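Local coordinates for protein glutathione S-transferase omega-like 2 (PDB 5LKB) that acts as a glutathione-dependent '1-Cys' thiol transferase and dehydroascorbate reductase, a Xi-class glutathione transferase that reacts with glutathionyl-(hydro)quinones, at residues A[38-44]-A[64-70]; A[141-147]-A[156-162]. All coordinates share one frame. Residues are numbered along the deposited sequence.

Interaction 1: residues A[38-44]-A[64-70]; sequences YWLYVSL and VIGCSVV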
loop_
_atom_site.group_PDB
_atom_site.type_symbol
_atom_site.label_atom_id
_atom_site.label_comp_id
_atom_site.label_asym_id
_atom_site.label_seq_id
_atom_site.Cartn_x
_atom_site.Cartn_y
_atom_site.Cartn_z
ATOM N N TYR A 38 32.391 -20.867 -14.784
ATOM C CA TYR A 38 31.544 -20.385 -13.689
ATOM C C TYR A 38 30.124 -20.111 -14.162
ATOM O O TYR A 38 29.877 -19.803 -15.331
ATOM C CB TYR A 38 32.186 -19.144 -13.060
ATOM C CG TYR A 38 33.609 -19.417 -12.550
ATOM C CD1 TYR A 38 33.837 -20.012 -11.326
ATOM C CD2 TYR A 38 34.681 -19.061 -13.311
ATOM C CE1 TYR A 38 35.126 -20.298 -10.879
ATOM C CE2 TYR A 38 35.968 -19.355 -12.894
ATOM C CZ TYR A 38 36.178 -19.934 -11.656
ATOM O OH TYR A 38 37.469 -20.244 -11.156
ATOM N N TRP A 39 29.204 -20.165 -13.199
ATOM C CA TRP A 39 27.785 -20.034 -13.461
ATOM C C TRP A 39 27.190 -19.157 -12.365
ATOM O O TRP A 39 27.666 -19.124 -11.235
ATOM C CB TRP A 39 27.070 -21.390 -13.411
ATOM C CG TRP A 39 25.932 -21.469 -14.399
ATOM C CD1 TRP A 39 24.608 -21.393 -14.141
ATOM C CD2 TRP A 39 26.065 -21.650 -15.796
ATOM N NE1 TRP A 39 23.890 -21.502 -15.317
ATOM C CE2 TRP A 39 24.785 -21.679 -16.345
ATOM C CE3 TRP A 39 27.153 -21.809 -16.637
ATOM C CZ2 TRP A 39 24.574 -21.873 -17.702
ATOM C CZ3 TRP A 39 26.951 -21.974 -17.946
ATOM C CH2 TRP A 39 25.660 -22.001 -18.491
ATOM N N LEU A 40 26.166 -18.416 -12.734
ATOM C CA LEU A 40 25.498 -17.490 -11.838
ATOM C C LEU A 40 24.049 -17.940 -11.748
ATOM O O LEU A 40 23.299 -17.827 -12.732
ATOM C CB LEU A 40 25.645 -16.054 -12.369
ATOM C CG LEU A 40 25.017 -14.990 -11.462
ATOM C CD1 LEU A 40 25.815 -14.980 -10.093
ATOM C CD2 LEU A 40 25.080 -13.654 -12.116
ATOM N N TYR A 41 23.627 -18.425 -10.565
ATOM C CA TYR A 41 22.248 -18.842 -10.314
ATOM C C TYR A 41 21.553 -17.735 -9.523
ATOM O O TYR A 41 22.060 -17.301 -8.494
ATOM C CB TYR A 41 22.199 -20.124 -9.475
ATOM C CG TYR A 41 22.760 -21.371 -10.180
ATOM C CD1 TYR A 41 21.947 -22.119 -11.031
ATOM C CD2 TYR A 41 24.078 -21.777 -10.007
ATOM C CE1 TYR A 41 22.433 -23.238 -11.686
ATOM C CE2 TYR A 41 24.553 -22.896 -10.646
ATOM C CZ TYR A 41 23.726 -23.645 -11.440
ATOM O OH TYR A 41 24.238 -24.766 -12.083
ATOM N N VAL A 42 20.394 -17.276 -10.021
ATOM C CA VAL A 42 19.721 -16.114 -9.461
ATOM C C VAL A 42 18.235 -16.381 -9.370
ATOM O O VAL A 42 17.705 -17.324 -9.959
ATOM C CB VAL A 42 19.912 -14.852 -10.324
ATOM C CG1 VAL A 42 21.380 -14.546 -10.541
ATOM C CG2 VAL A 42 19.265 -15.026 -11.676
ATOM N N SER A 43 17.562 -15.514 -8.604
ATOM C CA SER A 43 16.151 -15.199 -8.826
ATOM C C SER A 43 16.055 -13.795 -9.373
ATOM O O SER A 43 16.732 -12.901 -8.904
ATOM C CB SER A 43 15.317 -15.285 -7.552
ATOM O OG SER A 43 13.994 -14.772 -7.754
ATOM N N LEU A 44 15.183 -13.586 -10.380
ATOM C CA LEU A 44 14.892 -12.222 -10.836
ATOM C C LEU A 44 14.068 -11.408 -9.832
ATOM O O LEU A 44 14.092 -10.177 -9.921
ATOM C CB LEU A 44 14.115 -12.300 -12.141
ATOM C CG LEU A 44 14.859 -12.736 -13.388
ATOM C CD1 LEU A 44 13.951 -13.120 -14.519
ATOM C CD2 LEU A 44 15.759 -11.587 -13.792
ATOM N N VAL A 64 30.578 -15.237 -20.876
ATOM C CA VAL A 64 31.670 -15.804 -20.098
ATOM C C VAL A 64 31.149 -16.610 -18.930
ATOM O O VAL A 64 31.699 -17.652 -18.557
ATOM C CB VAL A 64 32.561 -14.655 -19.615
ATOM C CG1 VAL A 64 33.734 -15.212 -18.755
ATOM C CG2 VAL A 64 33.048 -13.839 -20.758
ATOM N N ILE A 65 30.039 -16.135 -18.354
ATOM C CA ILE A 65 29.454 -16.714 -17.166
ATOM C C ILE A 65 27.984 -16.968 -17.473
ATOM O O ILE A 65 27.216 -16.013 -17.649
ATOM C CB ILE A 65 29.615 -15.766 -15.973
ATOM C CG1 ILE A 65 31.103 -15.595 -15.690
ATOM C CG2 ILE A 65 28.904 -16.306 -14.757
ATOM C CD1 ILE A 65 31.433 -14.526 -14.634
ATOM N N GLY A 66 27.582 -18.236 -17.570
ATOM C CA GLY A 66 26.189 -18.556 -17.868
ATOM C C GLY A 66 25.308 -18.168 -16.727
ATOM O O GLY A 66 25.783 -18.017 -15.609
ATOM N N CYS A 67 23.989 -18.130 -16.973
ATOM C CA CYS A 67 23.042 -17.820 -15.908
ATOM C C CYS A 67 21.811 -18.714 -15.992
ATOM O O CYS A 67 21.345 -19.015 -17.099
ATOM C CB CYS A 67 22.638 -16.378 -16.080
ATOM S SG CYS A 67 21.287 -15.750 -15.029
ATOM N N SER A 68 21.291 -19.093 -14.833
ATOM C CA SER A 68 20.076 -19.861 -14.715
ATOM C C SER A 68 19.228 -19.189 -13.645
ATOM O O SER A 68 19.771 -18.548 -12.736
ATOM C CB SER A 68 20.307 -21.312 -14.346
ATOM O OG SER A 68 21.073 -21.903 -15.419
ATOM N N VAL A 69 17.910 -19.363 -13.730
ATOM C CA VAL A 69 16.956 -18.572 -12.922
ATOM C C VAL A 69 15.988 -19.507 -12.197
ATOM O O VAL A 69 15.281 -20.305 -12.828
ATOM C CB VAL A 69 16.193 -17.573 -13.796
ATOM C CG1 VAL A 69 15.320 -16.721 -12.870
ATOM C CG2 VAL A 69 17.115 -16.725 -14.577
ATOM N N VAL A 70 15.935 -19.400 -10.865
ATOM C CA VAL A 70 14.968 -20.134 -10.081
ATOM C C VAL A 70 13.562 -19.554 -10.249
ATOM O O VAL A 70 13.394 -18.410 -10.677
ATOM C CB VAL A 70 15.352 -20.161 -8.589
ATOM C CG1 VAL A 70 16.676 -20.966 -8.407
ATOM C CG2 VAL A 70 15.449 -18.796 -7.967
HETATM O O HOH W 1 33.330 -18.858 -16.738
HETATM O O HOH W 2 30.114 -20.186 -18.081
HETATM O O HOH W 3 13.111 -15.736 -10.115
#
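The hollow to look at first is Gly66. The indole of Trp39 folds across the neighbouring strand and lies flat on the glycine, with Gly66 CA 3.4 Å from the centroid of the six-membered ring and almost on its normal; a CB at this position would clash with Trp39 CH2. The pyrrole edge of the indole is held by a hydrogen bond from Trp39 NE1 to Ser68 OG (2.8 Å). On the opposite face, Val42 CG2 rests in the shallow dip formed by Cys67 SG and Val69 CG2, 4.0 Å from each, while Leu40 CB meets Ile65 CG2 and Leu44 CG meets Val69 CG1, both also at 4.0 Å. Between the faces runs a parallel backbone ladder, from Leu40 N to Gly66 O (2.9 Å) through to Val70 N to Val42 O (2.9 Å). Waters extend it at both ends: one joins Tyr38 O, Val64 O and Gly66 N, another Ser43 OG, Leu44 N and Val70 O; Ser43 OG also bonds Ala45 N. These are the two parallel strands of the thioredoxin-like beta-alpha-beta unit. Its helix 47-58 covers the Leu40 and Cys67 face, Trp98 and His135 pack edge-to-face with Trp39, and strand 160-163 flanks 38-42 on its other side.

Interaction 2: residues A[141-147]-A[156-162]; sequences ISDLYYK and FTVPVLW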
loop_
_atom_site.group_PDB
_atom_site.type_symbol
_atom_site.label_atom_id
_atom_site.label_comp_id
_atom_site.label_asym_id
_atom_site.label_seq_id
_atom_site.Cartn_x
_atom_site.Cartn_y
_atom_site.Cartn_z
ATOM N N ILE A 141 17.767 -25.345 -5.331
ATOM C CA ILE A 141 19.060 -24.700 -5.117
ATOM C C ILE A 141 19.813 -25.327 -3.918
ATOM O O ILE A 141 21.044 -25.275 -3.851
ATOM C CB ILE A 141 18.876 -23.163 -5.016
ATOM C CG1 ILE A 141 20.132 -22.478 -5.548
ATOM C CG2 ILE A 141 18.596 -22.733 -3.628
ATOM C CD1 ILE A 141 20.088 -21.002 -5.673
ATOM N N SER A 142 19.092 -25.882 -2.959
ATOM C CA SER A 142 19.706 -26.624 -1.849
ATOM C C SER A 142 20.610 -27.746 -2.362
ATOM O O SER A 142 21.609 -28.057 -1.706
ATOM C CB SER A 142 18.651 -27.236 -0.920
ATOM O OG SER A 142 17.819 -28.145 -1.619
ATOM N N ASP A 143 20.294 -28.331 -3.528
ATOM C CA ASP A 143 21.146 -29.381 -4.114
ATOM C C ASP A 143 22.552 -28.872 -4.401
ATOM O O ASP A 143 23.525 -29.615 -4.238
ATOM C CB ASP A 143 20.530 -29.983 -5.375
ATOM C CG ASP A 143 19.172 -30.681 -5.120
ATOM O OD1 ASP A 143 18.966 -31.286 -4.047
ATOM O OD2 ASP A 143 18.311 -30.639 -6.038
ATOM N N LEU A 144 22.687 -27.641 -4.902
ATOM C CA LEU A 144 23.997 -27.024 -5.108
ATOM C C LEU A 144 24.724 -26.816 -3.782
ATOM O O LEU A 144 25.937 -27.065 -3.676
ATOM C CB LEU A 144 23.842 -25.677 -5.828
ATOM C CG LEU A 144 23.255 -25.785 -7.213
ATOM C CD1 LEU A 144 22.799 -24.400 -7.804
ATOM C CD2 LEU A 144 24.256 -26.458 -8.168
ATOM N N TYR A 145 23.993 -26.385 -2.753
ATOM C CA TYR A 145 24.565 -26.120 -1.439
ATOM C C TYR A 145 25.098 -27.412 -0.815
ATOM O O TYR A 145 26.234 -27.453 -0.331
ATOM C CB TYR A 145 23.516 -25.440 -0.521
ATOM C CG TYR A 145 23.437 -23.936 -0.700
ATOM C CD1 TYR A 145 22.645 -23.354 -1.686
ATOM C CD2 TYR A 145 24.129 -23.104 0.130
ATOM C CE1 TYR A 145 22.619 -21.990 -1.850
ATOM C CE2 TYR A 145 24.102 -21.734 -0.020
ATOM C CZ TYR A 145 23.323 -21.171 -1.020
ATOM O OH TYR A 145 23.372 -19.782 -1.127
ATOM N N TYR A 146 24.301 -28.479 -0.848
ATOM C CA TYR A 146 24.742 -29.748 -0.255
ATOM C C TYR A 146 25.881 -30.374 -1.065
ATOM O O TYR A 146 26.780 -31.014 -0.495
ATOM C CB TYR A 146 23.550 -30.705 -0.132
ATOM C CG TYR A 146 22.532 -30.336 0.930
ATOM C CD1 TYR A 146 22.933 -29.909 2.202
ATOM C CD2 TYR A 146 21.165 -30.428 0.682
ATOM C CE1 TYR A 146 21.990 -29.583 3.199
ATOM C CE2 TYR A 146 20.215 -30.094 1.690
ATOM C CZ TYR A 146 20.642 -29.664 2.914
ATOM O OH TYR A 146 19.738 -29.358 3.908
ATOM N N LYS A 147 25.856 -30.231 -2.393
ATOM C CA LYS A 147 26.996 -30.660 -3.204
ATOM C C LYS A 147 28.279 -29.979 -2.748
ATOM O O LYS A 147 29.304 -30.637 -2.523
ATOM C CB LYS A 147 26.726 -30.387 -4.682
ATOM C CG LYS A 147 27.843 -30.841 -5.626
ATOM C CD LYS A 147 28.118 -32.346 -5.484
ATOM C CE LYS A 147 29.243 -32.757 -6.402
ATOM N NZ LYS A 147 29.536 -34.218 -6.310
ATOM N N PHE A 156 19.255 -21.386 2.000
ATOM C CA PHE A 156 19.776 -21.668 0.677
ATOM C C PHE A 156 19.513 -20.456 -0.231
ATOM O O PHE A 156 18.585 -20.438 -1.051
ATOM C CB PHE A 156 19.106 -22.913 0.109
ATOM C CG PHE A 156 19.103 -24.068 1.029
ATOM C CD1 PHE A 156 20.288 -24.694 1.353
ATOM C CD2 PHE A 156 17.934 -24.563 1.551
ATOM C CE1 PHE A 156 20.291 -25.765 2.219
ATOM C CE2 PHE A 156 17.940 -25.654 2.406
ATOM C CZ PHE A 156 19.138 -26.263 2.720
ATOM N N THR A 157 20.320 -19.421 -0.058
ATOM C CA THR A 157 20.020 -18.110 -0.633
ATOM C C THR A 157 20.523 -17.992 -2.062
ATOM O O THR A 157 21.406 -18.736 -2.511
ATOM C CB THR A 157 20.663 -16.998 0.198
ATOM O OG1 THR A 157 22.069 -17.282 0.387
ATOM C CG2 THR A 157 20.012 -16.875 1.563
ATOM N N VAL A 158 19.890 -17.057 -2.814
ATOM C CA VAL A 158 20.443 -16.546 -4.085
ATOM C C VAL A 158 21.079 -15.191 -3.825
ATOM O O VAL A 158 20.706 -14.513 -2.886
ATOM C CB VAL A 158 19.392 -16.463 -5.227
ATOM C CG1 VAL A 158 18.935 -17.848 -5.599
ATOM C CG2 VAL A 158 18.178 -15.611 -4.782
ATOM N N PRO A 159 22.025 -14.767 -4.648
ATOM C CA PRO A 159 22.658 -15.400 -5.809
ATOM C C PRO A 159 23.726 -16.430 -5.398
ATOM O O PRO A 159 24.296 -16.343 -4.293
ATOM C CB PRO A 159 23.351 -14.221 -6.484
ATOM C CG PRO A 159 23.728 -13.381 -5.413
ATOM C CD PRO A 159 22.633 -13.450 -4.415
ATOM N N VAL A 160 24.036 -17.332 -6.323
ATOM C CA VAL A 160 25.122 -18.288 -6.149
ATOM C C VAL A 160 26.058 -18.173 -7.337
ATOM O O VAL A 160 25.626 -18.304 -8.489
ATOM C CB VAL A 160 24.573 -19.706 -6.009
ATOM C CG1 VAL A 160 25.722 -20.727 -6.061
ATOM C CG2 VAL A 160 23.794 -19.877 -4.698
ATOM N N LEU A 161 27.350 -17.945 -7.057
ATOM C CA LEU A 161 28.407 -17.996 -8.074
ATOM C C LEU A 161 29.125 -19.352 -7.932
ATOM O O LEU A 161 29.678 -19.659 -6.872
ATOM C CB LEU A 161 29.363 -16.824 -7.925
ATOM C CG LEU A 161 30.542 -16.813 -8.891
ATOM C CD1 LEU A 161 30.050 -16.627 -10.332
ATOM C CD2 LEU A 161 31.518 -15.733 -8.502
ATOM N N TRP A 162 28.959 -20.192 -8.941
ATOM C CA TRP A 162 29.230 -21.642 -8.923
ATOM C C TRP A 162 30.414 -21.955 -9.823
ATOM O O TRP A 162 30.537 -21.403 -10.917
ATOM C CB TRP A 162 28.043 -22.374 -9.520
ATOM C CG TRP A 162 28.145 -23.921 -9.566
ATOM C CD1 TRP A 162 28.369 -24.699 -10.681
ATOM C CD2 TRP A 162 27.970 -24.832 -8.476
ATOM N NE1 TRP A 162 28.296 -26.015 -10.337
ATOM C CE2 TRP A 162 28.117 -26.145 -8.996
ATOM C CE3 TRP A 162 27.734 -24.681 -7.122
ATOM C CZ2 TRP A 162 27.964 -27.292 -8.193
ATOM C CZ3 TRP A 162 27.609 -25.835 -6.320
ATOM C CH2 TRP A 162 27.767 -27.114 -6.866
#
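Phe156 provides the largest share of this contact, and its m rotamer lays the ring along helix 141-147. Ser142 CB lies 3.5 Å from the Phe156 centroid, 3° off the ring normal, a CH-pi contact. The edge of the same ring is directed at two tyrosine faces in offset edge-to-face pairs, its centroid 5.7 Å from that of the Tyr145 ring and 5.4 Å from that of the Tyr146 ring. Both tyrosines are m, yet their chi2 values, 85° and -44°, turn the rings differently. The Tyr145 ring runs on toward the loop, where Tyr145 OH donates a 2.6 Å hydrogen bond to Thr157 O; Asn172 also bonds this hydroxyl.

Ile141 has a chi1 of -149°, between wells, and its extended chi2 carries CD1 to within 3.4 Å of Val158 CG1 and 4.0 Å of Val160 CG2. A turn further on, Leu144 (m, t) sets CD2 3.7 Å above the six-membered ring of Trp162, whose t rotamer brings the indole to the helix; Trp162 NE1 bonds to Tyr136. Lys147 lays its aliphatic part by the indole edge, CG 3.9 Å from Trp162 CH2, while its ammonium end leads away.

The loop leads into strand 160-163 through Val158, a glutathione-binding residue, and the cis-Pro159 characteristic of thioredoxin-like folds. Chemically the contact is mostly aromatic and aliphatic, with a single assigned cross-segment hydrogen bond, and that bond ties the helix to the carbonyl of the residue just before Val158: the helix packs through side chains, while the backbone of the binding loop has one directed tether.

Interactions 1 and 2 meet along the seam between strands 38-42 and 160-163, their centres about 11 Å apart. Probable backbone hydrogen bonds stitch this antiparallel seam: Trp39 O to Trp162 N at 2.8 Å and Tyr41 N to Val160 O at 2.9 Å. The parallel pair of interaction 1 is thus continued by the strand that interaction 2 packs against helix 141-148. Both contacts reach the glutathione site, to which Trp79 and Val158 belong. Ser43 of interaction 1 has its side chain about 3 Å from that of Trp79 and about 4 Å from that of Val158, which belongs to interaction 2; Val158 in turn lies about 4 Å, side chain to side chain, from the nucleophile Cys46.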